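Side-chain contact in ABC-type amino acid transport system, permease component (Caldanaerobacter subterraneus subsp. tengcongensis MB4, PDB 4YMU), which probably forms the membrane-spanning part of an ABC transporter for amino acids, and binds arginine: residues D176-Q179 / S180-R184. Residues are numbered along the deposited sequence; the frame is centred on the assembly and turned at random.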
ATOM      1  N   ASP C 176     -11.371 -30.601  30.504  1.00100.25           N
ATOM      2  CA  ASP C 176     -10.790 -31.559  31.426  1.00 98.22           C
ATOM      3  C   ASP C 176     -11.800 -31.811  32.532  1.00107.95           C
ATOM      4  O   ASP C 176     -12.261 -32.948  32.711  1.00120.00           O
ATOM      5  CB  ASP C 176      -9.444 -31.093  31.986  1.00 88.50           C
ATOM      6  CG  ASP C 176      -8.307 -31.210  30.965  1.00104.30           C
ATOM      7  OD1 ASP C 176      -8.325 -32.137  30.110  1.00103.05           O
ATOM      8  OD2 ASP C 176      -7.370 -30.385  31.046  1.00112.75           O
ATOM      9  N   ILE C 177     -12.177 -30.739  33.227  1.00 99.75           N
ATOM     10  CA  ILE C 177     -13.121 -30.816  34.332  1.00 93.40           C
ATOM     11  C   ILE C 177     -14.326 -31.694  33.977  1.00 93.83           C
ATOM     12  O   ILE C 177     -14.552 -32.746  34.596  1.00 95.51           O
ATOM     13  CB  ILE C 177     -13.565 -29.407  34.734  1.00 93.30           C
ATOM     14  CG1 ILE C 177     -12.354 -28.617  35.238  1.00 93.94           C
ATOM     15  CG2 ILE C 177     -14.666 -29.451  35.776  1.00 96.87           C
ATOM     16  CD1 ILE C 177     -12.671 -27.212  35.728  1.00 95.17           C
ATOM     17  N   ILE C 178     -15.048 -31.297  32.936  1.00 90.43           N
ATOM     18  CA  ILE C 178     -16.218 -32.025  32.461  1.00 86.56           C
ATOM     19  C   ILE C 178     -15.927 -33.493  32.169  1.00 92.46           C
ATOM     20  O   ILE C 178     -16.703 -34.370  32.575  1.00 89.60           O
ATOM     21  CB  ILE C 178     -16.818 -31.343  31.209  1.00 85.29           C
ATOM     22  CG1 ILE C 178     -17.366 -29.964  31.579  1.00 90.92           C
ATOM     23  CG2 ILE C 178     -17.921 -32.181  30.599  1.00 81.70           C
ATOM     24  CD1 ILE C 178     -17.505 -29.035  30.410  1.00 83.47           C
ATOM     25  N   GLN C 179     -14.811 -33.783  31.499  1.00 93.37           N
ATOM     26  CA  GLN C 179     -14.565 -35.171  31.103  1.00 93.27           C
ATOM     27  C   GLN C 179     -14.327 -36.008  32.356  1.00101.26           C
ATOM     28  O   GLN C 179     -14.681 -37.197  32.405  1.00 98.75           O
ATOM     29  CB  GLN C 179     -13.392 -35.307  30.122  1.00 77.36           C
ATOM     30  CG  GLN C 179     -12.043 -35.592  30.780  1.00 91.73           C
ATOM     31  CD  GLN C 179     -11.730 -37.093  30.961  1.00 89.71           C
ATOM     32  OE1 GLN C 179     -12.282 -37.956  30.284  1.00 91.69           O
ATOM     33  NE2 GLN C 179     -10.820 -37.385  31.866  1.00 80.40           N
ATOM     34  N   SER C 180     -13.796 -35.369  33.397  1.00 95.55           N
ATOM     35  CA  SER C 180     -13.490 -36.113  34.599  1.00 98.20           C
ATOM     36  C   SER C 180     -14.766 -36.739  35.161  1.00 97.75           C
ATOM     37  O   SER C 180     -14.712 -37.759  35.836  1.00103.21           O
ATOM     38  CB  SER C 180     -12.829 -35.207  35.637  1.00 97.08           C
ATOM     39  OG  SER C 180     -13.772 -34.322  36.205  1.00100.87           O
ATOM     40  N   VAL C 181     -15.916 -36.183  34.785  1.00 96.46           N
ATOM     41  CA  VAL C 181     -17.189 -36.627  35.326  1.00 94.82           C
ATOM     42  C   VAL C 181     -18.036 -37.291  34.255  1.00101.01           C
ATOM     43  O   VAL C 181     -19.056 -37.918  34.558  1.00107.69           O
ATOM     44  CB  VAL C 181     -17.949 -35.423  35.927  1.00 96.08           C
ATOM     45  CG1 VAL C 181     -19.226 -35.860  36.622  1.00102.84           C
ATOM     46  CG2 VAL C 181     -17.049 -34.681  36.891  1.00 90.33           C
ATOM     47  N   THR C 182     -17.588 -37.223  33.004  1.00 90.24           N
ATOM     48  CA  THR C 182     -18.404 -37.765  31.915  1.00 81.31           C
ATOM     49  C   THR C 182     -17.614 -38.742  31.063  1.00 86.27           C
ATOM     50  O   THR C 182     -18.194 -39.558  30.330  1.00 90.34           O
ATOM     51  CB  THR C 182     -18.974 -36.638  30.989  1.00 99.16           C
ATOM     52  OG1 THR C 182     -17.902 -35.932  30.337  1.00 94.18           O
ATOM     53  CG2 THR C 182     -19.825 -35.660  31.787  1.00 89.74           C
ATOM     54  N   TYR C 183     -16.291 -38.661  31.181  1.00 88.71           N
ATOM     55  CA  TYR C 183     -15.359 -39.419  30.338  1.00 95.00           C
ATOM     56  C   TYR C 183     -15.440 -38.969  28.870  1.00100.32           C
ATOM     57  O   TYR C 183     -14.877 -39.608  27.976  1.00101.04           O
ATOM     58  CB  TYR C 183     -15.559 -40.937  30.498  1.00 89.71           C
ATOM     59  CG  TYR C 183     -15.535 -41.391  31.950  1.00 95.36           C
ATOM     60  CD1 TYR C 183     -14.346 -41.731  32.577  1.00 98.58           C
ATOM     61  CD2 TYR C 183     -16.704 -41.441  32.702  1.00 98.25           C
ATOM     62  CE1 TYR C 183     -14.328 -42.130  33.903  1.00107.29           C
ATOM     63  CE2 TYR C 183     -16.697 -41.833  34.020  1.00103.80           C
ATOM     64  CZ  TYR C 183     -15.509 -42.179  34.625  1.00109.93           C
ATOM     65  OH  TYR C 183     -15.508 -42.578  35.955  1.00109.09           O
ATOM     66  N   ARG C 184     -16.090 -37.825  28.647  1.00 99.62           N
ATOM     67  CA  ARG C 184     -16.264 -37.274  27.306  1.00 97.50           C
ATOM     68  C   ARG C 184     -15.400 -36.034  27.093  1.00 94.65           C
ATOM     69  O   ARG C 184     -15.520 -35.047  27.820  1.00 96.71           O
ATOM     70  CB  ARG C 184     -17.735 -36.925  27.051  1.00 93.20           C
ATOM     71  CG  ARG C 184     -18.663 -38.122  27.010  1.00 83.96           C
ATOM     72  CD  ARG C 184     -20.098 -37.725  26.698  1.00 87.31           C
ATOM     73  NE  ARG C 184     -20.942 -38.898  26.480  1.00 93.98           N
ATOM     74  CZ  ARG C 184     -20.917 -39.649  25.382  1.00102.85           C
ATOM     75  NH1 ARG C 184     -20.081 -39.364  24.395  1.00108.38           N
ATOM     76  NH2 ARG C 184     -21.718 -40.700  25.273  1.00105.78           N
TER
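T182 and I178, one turn apart near the end of helix 174-182, make the tighter side of this local contact. With OG1 set between the backbone N and the carbonyl carbon (chi1 63°), T182 OG1 donates to I178 O at 3.0 Å and accepts from R184 N at 3.1 Å, the second bond closing an ST turn. V181 N reaches I178 O from the opposite face of its carbonyl, 3.0 Å away, so two donors grip this oxygen. Threonine suits the place because its methyl also lies alongside the isoleucine, T182 CG2 4.1 Å from I178 CG2, while the buried I178 packs on L14 and F15 of helix 12-44 and on P188 of helix 186-214. Replacing T182 by alanine removes the hydroxyl, which would probably leave R184 N without this acceptor and I178 O with one donor fewer. The other side is looser: S180, V181 and Y183 lie on the surface, where a small serine hydroxyl can fold back towards I177 O. Q179 bends at chi2 (90°), bringing OE1 to 3.4 Å from Y183 CA. Y183, first after the helix, turns the chain out of it with positive phi. I178 O and Q179 O thus take the amides of V181 and T182, while the ST turn ties the helix end to R184.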